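Local coordinates for MYB21 (Trichomonas vaginalis, PDB 3OSG), which binds MRE-1-12 promoter DNA through its R2R3 Myb domain, the part crystallised here, and probably regulates RNA polymerase II transcription, at residues A[74-77]-A[78-82]; A[81-84]-A[85-88]; A[95-98]-A[99-102]; A[101-104]-A[105-108]. One frame throughout, in Å; residues are numbered along the deposited sequence.

All four contacts lie in the Myb-like DNA-binding domain 65-116 and follow its three helices. Contact 1, on the surface at the end of helix 67-80, combines a lysine-glutamate salt bridge with a helix end at a glycine of positive phi. Contact 2 starts on the same Gly81 and Arg82, is partly buried, and brings an indole N-H and a helix N-terminus to DNA phosphates. Contacts 3 and 4 share Asn101 and Arg102 on helix 96-109. Contact 3 is buried and reads base edges; contact 4, partly buried, shifts beyond Asn101 mainly to the sugar-phosphate backbone. Trp84 of contact 2 packs on Ile77, Ile99 and Trp103, so it touches each of the others.

Contact 1. Residues A[74-77]-A[78-82]; sequences VQKI and QEYGR. With nucleotides of chain C.
Lys76 and Glu79 lie side by side on helix 67-80, pointing the same way. The lysine chain bends at chi2 (-50°), while CG of Glu79 stands anti to its backbone N (chi1 175°) and the chain runs on extended. Their ends thus converge in a salt bridge: NZ of Lys76 is 2.9 Å from OE1 of Glu79, which it meets on the syn side, slightly out of the carboxylate plane. A water that donates to the same OE1 also donates to Gln75; the water oxygen is 2.8 Å from OE1 of Gln75. Tyr80 lies alongside Lys76 as well, CE2 of its ring 4.2 Å from Lys76 CD, and CG of Glu79 sits over the centre of one face of that ring. Outside the two segments, Lys76 also makes a cation-pi contact with Phe90. The last turn closes as Gly81 N donates to Ile77 O (2.9 Å), from above the carbonyl plane. Arg82 then turns to the DNA, its NE 2.9 Å from OP1 and its NH2 3.2 Å from OP2 of DG6 of chain C. This is a helix C-terminus ended by a glycine of positive phi, leading into the helix-turn-helix of a Myb domain.

Contact 2. Residues A[81-84]-A[85-88]; sequences GRQW and AIIA. With nucleotides of chain C.
Trp84 and Ile87 point the same way from the first turn of helix 84-88, the leading helix of the Myb helix-turn-helix. From its CB, 3.7 Å from OP2 of DC5 of chain C, the tryptophan extends along the DNA backbone. CD1 comes next, 3.8 Å from C3' of DC5 of chain C. NE1 then donates a nearly straight bond (168°) of 2.8 Å to OP2 of DG6 of chain C, an oxygen lying at the ring edge and in its plane. Farther round, CZ2, at the rim of the indole, points at the centre of one face of the Arg82 guanidinium, so indole and arginine approach one phosphate together. Arg82 O lies over one face of the indole, offset toward the rim. The inner edge is apolar: CE3 is 4.1 Å from CD1 of Ile87, and Trp103, Ile77 and Ile99 pack around the ring. The helix start itself also holds DNA, Ala85 N donating to OP2 of DC5 of chain C at 2.9 Å, where the helix dipole would favour a phosphate. Gln83 occupies the N-cap position; its O accepts from Ile87 N, and its NE2 is bonded to O of Tyr80. At the inner end, CD1 of Ile87 sits 3.3 Å from O of Gly81.

Contact 3. Residues A[95-98]-A[99-102]; sequences TDIH and IKNR. With nucleotides of chain C; nucleotides of chain B.
Ile97 and Lys100 run side by side along one face of helix 96-109, the recognition helix of the Myb helix-turn-helix, CD1 of the isoleucine 4.0 Å from CE of the lysine. This is the closely filled, buried side, set against base edges in the DNA major groove. Lys100, its CG between the backbone N and the carbonyl carbon (chi1 71°), bends at its tip, and NZ donates to both O6 (2.9 Å) and N7 (3.1 Å) of DG6 of chain C. Asn101 reads the other strand: ND2 gives to N7 (2.9 Å) and OD1 accepts from N6 (3.1 Å) of DA5 of chain B. A water accepts from Lys100 NZ. The His98 side is partly exposed, its ring turned away from 99-102 to Tyr55, Asn54 and the DA5 phosphate of chain B. OG1 of Thr95, the N-cap, accepts weakly from Ile97 N and is also hydrogen-bonded to OD1 of Asn54 in helix 45-56. Trp84 and Ala88 of helix 84-88 cover Ile99, and Leu73 of helix 67-80 borders Ile99 and Arg102.

Contact 4. Residues A[101-104]-A[105-108]; sequences NRWV and TISN. With nucleotides of chain B.
The second half of the recognition helix, 96-109, of the Myb helix-turn-helix pairs Trp103 with Ser107 one turn on. CB of Ser107 stands over the six-membered ring of the tryptophan, a CH-pi contact 4.1 Å from the centroid, while CG2 of Ile106 approaches CZ3 of Trp103 at 3.9 Å. The Trp103 and Ile106 side chains cross at about a right angle and face helix 67-80, where Ile77 and Val74 meet them. A chi1 of 71° folds OG of Ser107 back over its own helix to donate to Val104 O (2.8 Å), from the same face of the carbonyl plane as Asn108 N. Toward the DNA, CG1 of Val104 lies 3.8 Å from C7 of DT4 of chain B. ND2 of Asn108 gives OP2 of DA3 of chain B a nearly straight bond of 2.8 Å. A water links Thr105 OG1 with OP2 of DT4 of chain B. Beyond Asn101, residues 104-108 meet sugar-phosphate apart from the thymine methyl, which suggests grip on the backbone more than base readout.

Contact 1. Residues A[74-77]-A[78-82]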
# COMPACT_ATOMS: atom_id res chain seq x y z
N VAL A 74 -4.36 7.29 -16.85
CA VAL A 74 -5.59 7.55 -17.58
C VAL A 74 -5.63 6.66 -18.83
O VAL A 74 -6.68 6.12 -19.17
CB VAL A 74 -5.72 9.03 -17.97
CG1 VAL A 74 -5.73 9.91 -16.72
CG2 VAL A 74 -4.59 9.43 -18.86
N GLN A 75 -4.49 6.49 -19.49
CA GLN A 75 -4.43 5.62 -20.67
C GLN A 75 -4.67 4.16 -20.31
O GLN A 75 -5.48 3.48 -20.94
CB GLN A 75 -3.08 5.77 -21.39
CG GLN A 75 -2.74 4.62 -22.33
CD GLN A 75 -1.45 4.86 -23.11
OE1 GLN A 75 -0.66 3.94 -23.34
NE2 GLN A 75 -1.23 6.11 -23.51
N LYS A 76 -3.97 3.68 -19.29
CA LYS A 76 -4.14 2.28 -18.91
C LYS A 76 -5.56 1.95 -18.44
O LYS A 76 -6.01 0.82 -18.59
CB LYS A 76 -3.09 1.86 -17.88
CG LYS A 76 -1.70 1.73 -18.46
CD LYS A 76 -1.73 0.87 -19.73
CE LYS A 76 -0.32 0.50 -20.19
NZ LYS A 76 -0.29 0.13 -21.64
N ILE A 77 -6.26 2.92 -17.87
CA ILE A 77 -7.63 2.67 -17.42
C ILE A 77 -8.61 2.68 -18.59
O ILE A 77 -9.66 2.03 -18.54
CB ILE A 77 -8.09 3.71 -16.37
CG1 ILE A 77 -7.24 3.60 -15.11
CG2 ILE A 77 -9.54 3.48 -16.02
CD1 ILE A 77 -7.54 4.68 -14.08
N GLN A 78 -8.28 3.43 -19.63
CA GLN A 78 -9.04 3.35 -20.87
C GLN A 78 -8.82 1.96 -21.48
O GLN A 78 -9.74 1.36 -22.03
CB GLN A 78 -8.62 4.44 -21.85
CG GLN A 78 -8.87 5.86 -21.36
CD GLN A 78 -8.48 6.92 -22.39
OE1 GLN A 78 -9.34 7.51 -23.04
NE2 GLN A 78 -7.18 7.15 -22.54
N GLU A 79 -7.60 1.45 -21.36
CA GLU A 79 -7.27 0.14 -21.91
C GLU A 79 -7.87 -1.03 -21.11
O GLU A 79 -8.48 -1.93 -21.69
CB GLU A 79 -5.74 -0.02 -22.05
CG GLU A 79 -5.28 -1.41 -22.51
CD GLU A 79 -3.78 -1.48 -22.84
OE1 GLU A 79 -3.03 -0.55 -22.44
OE2 GLU A 79 -3.35 -2.45 -23.50
N TYR A 80 -7.73 -1.01 -19.79
CA TYR A 80 -8.05 -2.18 -18.97
C TYR A 80 -9.28 -2.04 -18.07
O TYR A 80 -9.75 -3.02 -17.50
CB TYR A 80 -6.87 -2.53 -18.07
CG TYR A 80 -5.68 -3.10 -18.81
CD1 TYR A 80 -5.75 -4.36 -19.40
CD2 TYR A 80 -4.50 -2.40 -18.89
CE1 TYR A 80 -4.66 -4.89 -20.06
CE2 TYR A 80 -3.40 -2.93 -19.55
CZ TYR A 80 -3.50 -4.17 -20.13
OH TYR A 80 -2.40 -4.70 -20.79
N GLY A 81 -9.78 -0.83 -17.91
CA GLY A 81 -10.87 -0.62 -16.98
C GLY A 81 -10.35 -0.74 -15.56
O GLY A 81 -9.15 -0.58 -15.33
N ARG A 82 -11.23 -1.05 -14.62
CA ARG A 82 -10.88 -1.03 -13.20
C ARG A 82 -10.12 -2.25 -12.71
O ARG A 82 -10.40 -2.75 -11.62
CB ARG A 82 -12.13 -0.82 -12.35
CG ARG A 82 -12.90 0.44 -12.71
CD ARG A 82 -14.22 0.49 -11.99
NE ARG A 82 -14.05 0.64 -10.54
CZ ARG A 82 -13.95 1.81 -9.91
NH1 ARG A 82 -14.01 2.94 -10.61
NH2 ARG A 82 -13.80 1.86 -8.60
P DG C 6 -13.37 -1.63 -7.49
OP1 DG C 6 -14.22 -1.60 -8.70
OP2 DG C 6 -12.25 -0.69 -7.38
O5' DG C 6 -14.33 -1.52 -6.25
C5' DG C 6 -15.42 -2.42 -6.16
C4' DG C 6 -16.09 -2.36 -4.79
O4' DG C 6 -15.17 -2.67 -3.71
C3' DG C 6 -16.71 -1.01 -4.46
O3' DG C 6 -17.95 -1.32 -3.83
C2' DG C 6 -15.66 -0.38 -3.54
C1' DG C 6 -15.09 -1.59 -2.79
N9 DG C 6 -13.67 -1.50 -2.45
C8 DG C 6 -12.66 -1.24 -3.34
N7 DG C 6 -11.48 -1.25 -2.80
C5 DG C 6 -11.70 -1.55 -1.47
C6 DG C 6 -10.76 -1.69 -0.40
O6 DG C 6 -9.52 -1.59 -0.48
N1 DG C 6 -11.40 -2.00 0.80
C2 DG C 6 -12.78 -2.14 0.92
N2 DG C 6 -13.27 -2.45 2.12
N3 DG C 6 -13.65 -2.01 -0.08
C4 DG C 6 -13.05 -1.72 -1.24
O HOH W 1 -2.34 1.73 -23.28

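Contact 2. Residues A[81-84]-A[85-88]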
# COMPACT_ATOMS: atom_id res chain seq x y z
N GLY A 81 -9.78 -0.83 -17.91
CA GLY A 81 -10.87 -0.62 -16.98
C GLY A 81 -10.35 -0.74 -15.56
O GLY A 81 -9.15 -0.58 -15.33
N ARG A 82 -11.23 -1.05 -14.62
CA ARG A 82 -10.88 -1.03 -13.20
C ARG A 82 -10.12 -2.25 -12.71
O ARG A 82 -10.40 -2.75 -11.62
CB ARG A 82 -12.13 -0.82 -12.35
CG ARG A 82 -12.90 0.44 -12.71
CD ARG A 82 -14.22 0.49 -11.99
NE ARG A 82 -14.05 0.64 -10.54
CZ ARG A 82 -13.95 1.81 -9.91
NH1 ARG A 82 -14.01 2.94 -10.61
NH2 ARG A 82 -13.80 1.86 -8.60
N GLN A 83 -9.16 -2.73 -13.50
CA GLN A 83 -8.37 -3.90 -13.12
C GLN A 83 -7.05 -3.43 -12.54
O GLN A 83 -6.02 -3.41 -13.22
CB GLN A 83 -8.13 -4.80 -14.33
CG GLN A 83 -9.40 -5.32 -14.95
CD GLN A 83 -9.11 -6.25 -16.12
OE1 GLN A 83 -9.16 -7.47 -15.98
NE2 GLN A 83 -8.78 -5.67 -17.27
N TRP A 84 -7.09 -3.03 -11.28
CA TRP A 84 -6.01 -2.25 -10.71
C TRP A 84 -4.71 -3.02 -10.63
O TRP A 84 -3.65 -2.45 -10.85
CB TRP A 84 -6.40 -1.70 -9.35
CG TRP A 84 -7.73 -0.98 -9.34
CD1 TRP A 84 -8.83 -1.30 -8.59
CD2 TRP A 84 -8.09 0.17 -10.11
NE1 TRP A 84 -9.85 -0.41 -8.84
CE2 TRP A 84 -9.42 0.50 -9.77
CE3 TRP A 84 -7.42 0.97 -11.04
CZ2 TRP A 84 -10.09 1.58 -10.34
CZ3 TRP A 84 -8.08 2.04 -11.61
CH2 TRP A 84 -9.41 2.33 -11.25
N ALA A 85 -4.79 -4.31 -10.29
CA ALA A 85 -3.62 -5.17 -10.16
C ALA A 85 -2.89 -5.35 -11.49
O ALA A 85 -1.66 -5.36 -11.54
CB ALA A 85 -4.02 -6.53 -9.59
N ILE A 86 -3.65 -5.50 -12.57
CA ILE A 86 -3.06 -5.53 -13.90
C ILE A 86 -2.38 -4.21 -14.20
O ILE A 86 -1.21 -4.18 -14.60
CB ILE A 86 -4.12 -5.80 -14.97
CG1 ILE A 86 -4.53 -7.27 -14.92
CG2 ILE A 86 -3.60 -5.42 -16.34
CD1 ILE A 86 -5.45 -7.70 -16.06
N ILE A 87 -3.10 -3.12 -14.00
CA ILE A 87 -2.60 -1.80 -14.31
C ILE A 87 -1.33 -1.49 -13.54
O ILE A 87 -0.42 -0.85 -14.07
CB ILE A 87 -3.66 -0.73 -14.04
CG1 ILE A 87 -4.79 -0.87 -15.05
CG2 ILE A 87 -3.06 0.65 -14.16
CD1 ILE A 87 -5.97 -0.01 -14.76
N ALA A 88 -1.25 -1.95 -12.29
CA ALA A 88 -0.11 -1.64 -11.43
C ALA A 88 1.16 -2.32 -11.94
O ALA A 88 2.28 -1.93 -11.57
CB ALA A 88 -0.40 -2.07 -10.00
P DC C 5 -8.30 -5.94 -8.97
OP1 DC C 5 -8.74 -6.11 -10.37
OP2 DC C 5 -7.04 -5.24 -8.67
O5' DC C 5 -9.46 -5.30 -8.09
C5' DC C 5 -10.74 -5.86 -8.15
C4' DC C 5 -11.60 -5.15 -7.14
O4' DC C 5 -11.15 -5.51 -5.81
C3' DC C 5 -11.55 -3.61 -7.21
O3' DC C 5 -12.89 -3.15 -7.29
C2' DC C 5 -10.88 -3.21 -5.90
C1' DC C 5 -11.31 -4.37 -5.00
N1 DC C 5 -10.46 -4.54 -3.79
C2 DC C 5 -11.06 -4.80 -2.56
O2 DC C 5 -12.28 -4.86 -2.54
N3 DC C 5 -10.27 -4.96 -1.47
C4 DC C 5 -8.94 -4.85 -1.58
N4 DC C 5 -8.19 -5.01 -0.49
C5 DC C 5 -8.31 -4.60 -2.83
C6 DC C 5 -9.10 -4.45 -3.89
P DG C 6 -13.37 -1.63 -7.49
OP1 DG C 6 -14.22 -1.60 -8.70
OP2 DG C 6 -12.25 -0.69 -7.38
O5' DG C 6 -14.33 -1.52 -6.25
C5' DG C 6 -15.42 -2.42 -6.16
C4' DG C 6 -16.09 -2.36 -4.79
O4' DG C 6 -15.17 -2.67 -3.71
C3' DG C 6 -16.71 -1.01 -4.46
O3' DG C 6 -17.95 -1.32 -3.83
C2' DG C 6 -15.66 -0.38 -3.54
C1' DG C 6 -15.09 -1.59 -2.79
N9 DG C 6 -13.67 -1.50 -2.45
C8 DG C 6 -12.66 -1.24 -3.34
N7 DG C 6 -11.48 -1.25 -2.80
C5 DG C 6 -11.70 -1.55 -1.47
C6 DG C 6 -10.76 -1.69 -0.40
O6 DG C 6 -9.52 -1.59 -0.48
N1 DG C 6 -11.40 -2.00 0.80
C2 DG C 6 -12.78 -2.14 0.92
N2 DG C 6 -13.27 -2.45 2.12
N3 DG C 6 -13.65 -2.01 -0.08
C4 DG C 6 -13.05 -1.72 -1.24
P DA C 4 -3.42 -9.84 -7.45
OP1 DA C 4 -3.38 -10.28 -8.86
OP2 DA C 4 -2.38 -8.96 -6.88
O5' DA C 4 -4.85 -9.17 -7.22
C5' DA C 4 -6.00 -9.85 -7.70
C4' DA C 4 -7.25 -9.19 -7.15
O4' DA C 4 -7.32 -9.40 -5.72
C3' DA C 4 -7.30 -7.67 -7.33
O3' DA C 4 -8.24 -7.41 -8.34
C2' DA C 4 -7.78 -7.14 -5.98
C1' DA C 4 -8.15 -8.40 -5.20
N9 DA C 4 -7.90 -8.31 -3.76
C8 DA C 4 -6.67 -8.15 -3.18
N7 DA C 4 -6.72 -8.10 -1.87
C5 DA C 4 -8.07 -8.24 -1.57
C6 DA C 4 -8.78 -8.27 -0.35
N6 DA C 4 -8.21 -8.15 0.86
N1 DA C 4 -10.11 -8.42 -0.42
C2 DA C 4 -10.70 -8.54 -1.61
N3 DA C 4 -10.13 -8.52 -2.80
C4 DA C 4 -8.80 -8.38 -2.72

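Contact 3. Residues A[95-98]-A[99-102]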
# COMPACT_ATOMS: atom_id res chain seq x y z
N THR A 95 1.59 -0.21 -6.20
CA THR A 95 0.77 -1.42 -6.17
C THR A 95 -0.65 -1.05 -6.50
O THR A 95 -0.97 0.12 -6.62
CB THR A 95 0.78 -2.08 -4.79
OG1 THR A 95 -0.00 -1.28 -3.89
CG2 THR A 95 2.20 -2.17 -4.26
N ASP A 96 -1.51 -2.05 -6.61
CA ASP A 96 -2.91 -1.80 -6.92
C ASP A 96 -3.57 -0.86 -5.92
O ASP A 96 -4.46 -0.11 -6.27
CB ASP A 96 -3.68 -3.11 -7.03
CG ASP A 96 -3.68 -3.91 -5.74
OD1 ASP A 96 -4.65 -4.64 -5.48
OD2 ASP A 96 -2.70 -3.80 -4.98
N ILE A 97 -3.13 -0.91 -4.66
CA ILE A 97 -3.66 -0.03 -3.63
C ILE A 97 -3.40 1.42 -4.04
O ILE A 97 -4.31 2.24 -4.02
CB ILE A 97 -2.96 -0.26 -2.26
CG1 ILE A 97 -3.43 -1.57 -1.61
CG2 ILE A 97 -3.15 0.95 -1.34
CD1 ILE A 97 -4.92 -1.75 -1.55
N HIS A 98 -2.16 1.71 -4.41
CA HIS A 98 -1.79 3.06 -4.81
C HIS A 98 -2.51 3.49 -6.09
O HIS A 98 -2.99 4.62 -6.20
CB HIS A 98 -0.26 3.21 -4.98
CG HIS A 98 0.54 2.65 -3.85
ND1 HIS A 98 0.31 2.98 -2.53
CD2 HIS A 98 1.56 1.76 -3.84
CE1 HIS A 98 1.16 2.32 -1.76
NE2 HIS A 98 1.93 1.58 -2.53
N ILE A 99 -2.58 2.59 -7.06
CA ILE A 99 -3.25 2.90 -8.32
C ILE A 99 -4.72 3.27 -8.12
O ILE A 99 -5.20 4.27 -8.67
CB ILE A 99 -3.13 1.75 -9.36
CG1 ILE A 99 -1.91 1.95 -10.26
CG2 ILE A 99 -4.36 1.69 -10.25
CD1 ILE A 99 -0.56 1.81 -9.59
N LYS A 100 -5.45 2.49 -7.33
CA LYS A 100 -6.87 2.79 -7.13
C LYS A 100 -7.12 4.06 -6.28
O LYS A 100 -8.07 4.80 -6.53
CB LYS A 100 -7.70 1.57 -6.70
CG LYS A 100 -7.51 1.04 -5.29
CD LYS A 100 -8.38 -0.21 -5.08
CE LYS A 100 -8.15 -0.83 -3.70
NZ LYS A 100 -8.64 0.09 -2.62
N ASN A 101 -6.25 4.35 -5.31
CA ASN A 101 -6.32 5.65 -4.62
C ASN A 101 -6.09 6.82 -5.59
O ASN A 101 -6.77 7.85 -5.53
CB ASN A 101 -5.31 5.73 -3.46
CG ASN A 101 -5.80 5.00 -2.21
OD1 ASN A 101 -7.00 4.86 -1.97
ND2 ASN A 101 -4.86 4.54 -1.40
N ARG A 102 -5.11 6.66 -6.46
CA ARG A 102 -4.73 7.72 -7.38
C ARG A 102 -5.81 7.99 -8.42
O ARG A 102 -5.93 9.12 -8.90
CB ARG A 102 -3.42 7.40 -8.09
CG ARG A 102 -2.85 8.57 -8.84
CD ARG A 102 -2.45 9.69 -7.90
NE ARG A 102 -1.98 10.83 -8.67
CZ ARG A 102 -1.67 12.01 -8.16
NH1 ARG A 102 -1.79 12.24 -6.86
NH2 ARG A 102 -1.25 12.99 -8.95
P DG C 6 -13.37 -1.63 -7.49
OP1 DG C 6 -14.22 -1.60 -8.70
OP2 DG C 6 -12.25 -0.69 -7.38
O5' DG C 6 -14.33 -1.52 -6.25
C5' DG C 6 -15.42 -2.42 -6.16
C4' DG C 6 -16.09 -2.36 -4.79
O4' DG C 6 -15.17 -2.67 -3.71
C3' DG C 6 -16.71 -1.01 -4.46
O3' DG C 6 -17.95 -1.32 -3.83
C2' DG C 6 -15.66 -0.38 -3.54
C1' DG C 6 -15.09 -1.59 -2.79
N9 DG C 6 -13.67 -1.50 -2.45
C8 DG C 6 -12.66 -1.24 -3.34
N7 DG C 6 -11.48 -1.25 -2.80
C5 DG C 6 -11.70 -1.55 -1.47
C6 DG C 6 -10.76 -1.69 -0.40
O6 DG C 6 -9.52 -1.59 -0.48
N1 DG C 6 -11.40 -2.00 0.80
C2 DG C 6 -12.78 -2.14 0.92
N2 DG C 6 -13.27 -2.45 2.12
N3 DG C 6 -13.65 -2.01 -0.08
C4 DG C 6 -13.05 -1.72 -1.24
P DA B 5 -1.23 6.38 1.58
OP1 DA B 5 -0.03 7.21 1.66
OP2 DA B 5 -1.43 5.45 0.45
O5' DA B 5 -1.33 5.55 2.95
C5' DA B 5 -1.28 6.27 4.16
C4' DA B 5 -1.98 5.49 5.25
O4' DA B 5 -3.41 5.49 4.98
C3' DA B 5 -1.59 4.01 5.34
O3' DA B 5 -1.69 3.61 6.69
C2' DA B 5 -2.65 3.31 4.50
C1' DA B 5 -3.88 4.17 4.76
N9 DA B 5 -4.78 4.26 3.61
C8 DA B 5 -4.43 4.36 2.30
N7 DA B 5 -5.44 4.44 1.46
C5 DA B 5 -6.54 4.41 2.29
C6 DA B 5 -7.92 4.48 2.02
N6 DA B 5 -8.41 4.59 0.78
N1 DA B 5 -8.77 4.44 3.06
C2 DA B 5 -8.27 4.35 4.29
N3 DA B 5 -6.98 4.27 4.67
C4 DA B 5 -6.16 4.31 3.62
P DC C 5 -8.30 -5.94 -8.97
OP1 DC C 5 -8.74 -6.11 -10.37
OP2 DC C 5 -7.04 -5.24 -8.67
O5' DC C 5 -9.46 -5.30 -8.09
C5' DC C 5 -10.74 -5.86 -8.15
C4' DC C 5 -11.60 -5.15 -7.14
O4' DC C 5 -11.15 -5.51 -5.81
C3' DC C 5 -11.55 -3.61 -7.21
O3' DC C 5 -12.89 -3.15 -7.29
C2' DC C 5 -10.88 -3.21 -5.90
C1' DC C 5 -11.31 -4.37 -5.00
N1 DC C 5 -10.46 -4.54 -3.79
C2 DC C 5 -11.06 -4.80 -2.56
O2 DC C 5 -12.28 -4.86 -2.54
N3 DC C 5 -10.27 -4.96 -1.47
C4 DC C 5 -8.94 -4.85 -1.58
N4 DC C 5 -8.19 -5.01 -0.49
C5 DC C 5 -8.31 -4.60 -2.83
C6 DC C 5 -9.10 -4.45 -3.89
O HOH W 2 -6.64 1.59 -1.91

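Contact 4. Residues A[101-104]-A[105-108]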
# COMPACT_ATOMS: atom_id res chain seq x y z
N ASN A 101 -6.25 4.35 -5.31
CA ASN A 101 -6.32 5.65 -4.62
C ASN A 101 -6.09 6.82 -5.59
O ASN A 101 -6.77 7.85 -5.53
CB ASN A 101 -5.31 5.73 -3.46
CG ASN A 101 -5.80 5.00 -2.21
OD1 ASN A 101 -7.00 4.86 -1.97
ND2 ASN A 101 -4.86 4.54 -1.40
N ARG A 102 -5.11 6.66 -6.46
CA ARG A 102 -4.73 7.72 -7.38
C ARG A 102 -5.81 7.99 -8.42
O ARG A 102 -5.93 9.12 -8.90
CB ARG A 102 -3.42 7.40 -8.09
CG ARG A 102 -2.85 8.57 -8.84
CD ARG A 102 -2.45 9.69 -7.90
NE ARG A 102 -1.98 10.83 -8.67
CZ ARG A 102 -1.67 12.01 -8.16
NH1 ARG A 102 -1.79 12.24 -6.86
NH2 ARG A 102 -1.25 12.99 -8.95
N TRP A 103 -6.60 6.97 -8.76
CA TRP A 103 -7.68 7.18 -9.71
C TRP A 103 -8.73 8.13 -9.15
O TRP A 103 -9.30 8.94 -9.87
CB TRP A 103 -8.34 5.87 -10.13
CG TRP A 103 -9.56 6.14 -10.96
CD1 TRP A 103 -10.85 5.79 -10.65
CD2 TRP A 103 -9.61 6.83 -12.21
NE1 TRP A 103 -11.70 6.23 -11.65
CE2 TRP A 103 -10.96 6.87 -12.62
CE3 TRP A 103 -8.65 7.44 -13.03
CZ2 TRP A 103 -11.37 7.48 -13.81
CZ3 TRP A 103 -9.06 8.04 -14.22
CH2 TRP A 103 -10.41 8.05 -14.59
N VAL A 104 -8.99 8.03 -7.85
CA VAL A 104 -9.92 8.94 -7.18
C VAL A 104 -9.44 10.37 -7.36
O VAL A 104 -10.20 11.26 -7.74
CB VAL A 104 -10.06 8.60 -5.67
CG1 VAL A 104 -10.97 9.56 -4.98
CG2 VAL A 104 -10.57 7.14 -5.49
N THR A 105 -8.15 10.58 -7.12
CA THR A 105 -7.58 11.91 -7.16
C THR A 105 -7.55 12.43 -8.60
O THR A 105 -7.90 13.59 -8.87
CB THR A 105 -6.19 11.91 -6.55
OG1 THR A 105 -6.22 11.24 -5.27
CG2 THR A 105 -5.67 13.32 -6.39
N ILE A 106 -7.14 11.57 -9.53
CA ILE A 106 -7.14 11.94 -10.93
C ILE A 106 -8.54 12.23 -11.45
O ILE A 106 -8.74 13.21 -12.15
CB ILE A 106 -6.50 10.86 -11.82
CG1 ILE A 106 -4.99 10.87 -11.62
CG2 ILE A 106 -6.86 11.10 -13.29
CD1 ILE A 106 -4.22 10.42 -12.83
N SER A 107 -9.50 11.38 -11.12
CA SER A 107 -10.86 11.58 -11.61
C SER A 107 -11.44 12.93 -11.14
O SER A 107 -12.35 13.48 -11.75
CB SER A 107 -11.77 10.45 -11.18
OG SER A 107 -12.02 10.53 -9.79
N ASN A 108 -10.90 13.45 -10.03
CA ASN A 108 -11.29 14.76 -9.51
C ASN A 108 -10.75 15.89 -10.37
O ASN A 108 -11.47 16.83 -10.71
CB ASN A 108 -10.82 14.93 -8.05
CG ASN A 108 -11.75 14.27 -7.06
OD1 ASN A 108 -12.89 13.93 -7.39
ND2 ASN A 108 -11.27 14.06 -5.82
P DA B 5 -1.23 6.38 1.58
OP1 DA B 5 -0.03 7.21 1.66
OP2 DA B 5 -1.43 5.45 0.45
O5' DA B 5 -1.33 5.55 2.95
C5' DA B 5 -1.28 6.27 4.16
C4' DA B 5 -1.98 5.49 5.25
O4' DA B 5 -3.41 5.49 4.98
C3' DA B 5 -1.59 4.01 5.34
O3' DA B 5 -1.69 3.61 6.69
C2' DA B 5 -2.65 3.31 4.50
C1' DA B 5 -3.88 4.17 4.76
N9 DA B 5 -4.78 4.26 3.61
C8 DA B 5 -4.43 4.36 2.30
N7 DA B 5 -5.44 4.44 1.46
C5 DA B 5 -6.54 4.41 2.29
C6 DA B 5 -7.92 4.48 2.02
N6 DA B 5 -8.41 4.59 0.78
N1 DA B 5 -8.77 4.44 3.06
C2 DA B 5 -8.27 4.35 4.29
N3 DA B 5 -6.98 4.27 4.67
C4 DA B 5 -6.16 4.31 3.62
P DA B 3 -7.79 15.59 -4.15
OP1 DA B 3 -6.73 16.33 -4.85
OP2 DA B 3 -8.67 14.63 -4.86
O5' DA B 3 -7.16 14.83 -2.89
C5' DA B 3 -6.21 15.47 -2.07
C4' DA B 3 -5.62 14.45 -1.12
O4' DA B 3 -6.66 14.03 -0.21
C3' DA B 3 -5.09 13.17 -1.76
O3' DA B 3 -3.75 13.00 -1.30
C2' DA B 3 -6.01 12.04 -1.28
C1' DA B 3 -6.57 12.63 0.00
N9 DA B 3 -7.94 12.27 0.35
C8 DA B 3 -9.05 12.23 -0.47
N7 DA B 3 -10.14 11.89 0.18
C5 DA B 3 -9.72 11.72 1.50
C6 DA B 3 -10.38 11.36 2.69
N6 DA B 3 -11.69 11.10 2.79
N1 DA B 3 -9.64 11.30 3.82
C2 DA B 3 -8.33 11.57 3.77
N3 DA B 3 -7.60 11.90 2.71
C4 DA B 3 -8.36 11.97 1.61
P DT B 4 -2.82 11.84 -1.87
OP1 DT B 4 -1.44 12.27 -1.65
OP2 DT B 4 -3.27 11.43 -3.21
O5' DT B 4 -3.16 10.64 -0.85
C5' DT B 4 -2.86 10.83 0.54
C4' DT B 4 -3.23 9.58 1.33
O4' DT B 4 -4.67 9.54 1.49
C3' DT B 4 -2.87 8.25 0.68
O3' DT B 4 -2.50 7.34 1.71
C2' DT B 4 -4.19 7.80 0.08
C1' DT B 4 -5.08 8.22 1.24
N1 DT B 4 -6.52 8.24 1.00
C2 DT B 4 -7.37 8.07 2.06
O2 DT B 4 -6.98 7.90 3.21
N3 DT B 4 -8.69 8.11 1.75
C4 DT B 4 -9.24 8.30 0.50
O4 DT B 4 -10.45 8.32 0.34
C5 DT B 4 -8.30 8.47 -0.59
C7 DT B 4 -8.78 8.69 -1.99
C6 DT B 4 -7.00 8.45 -0.29
O HOH W 3 -5.09 8.96 -3.29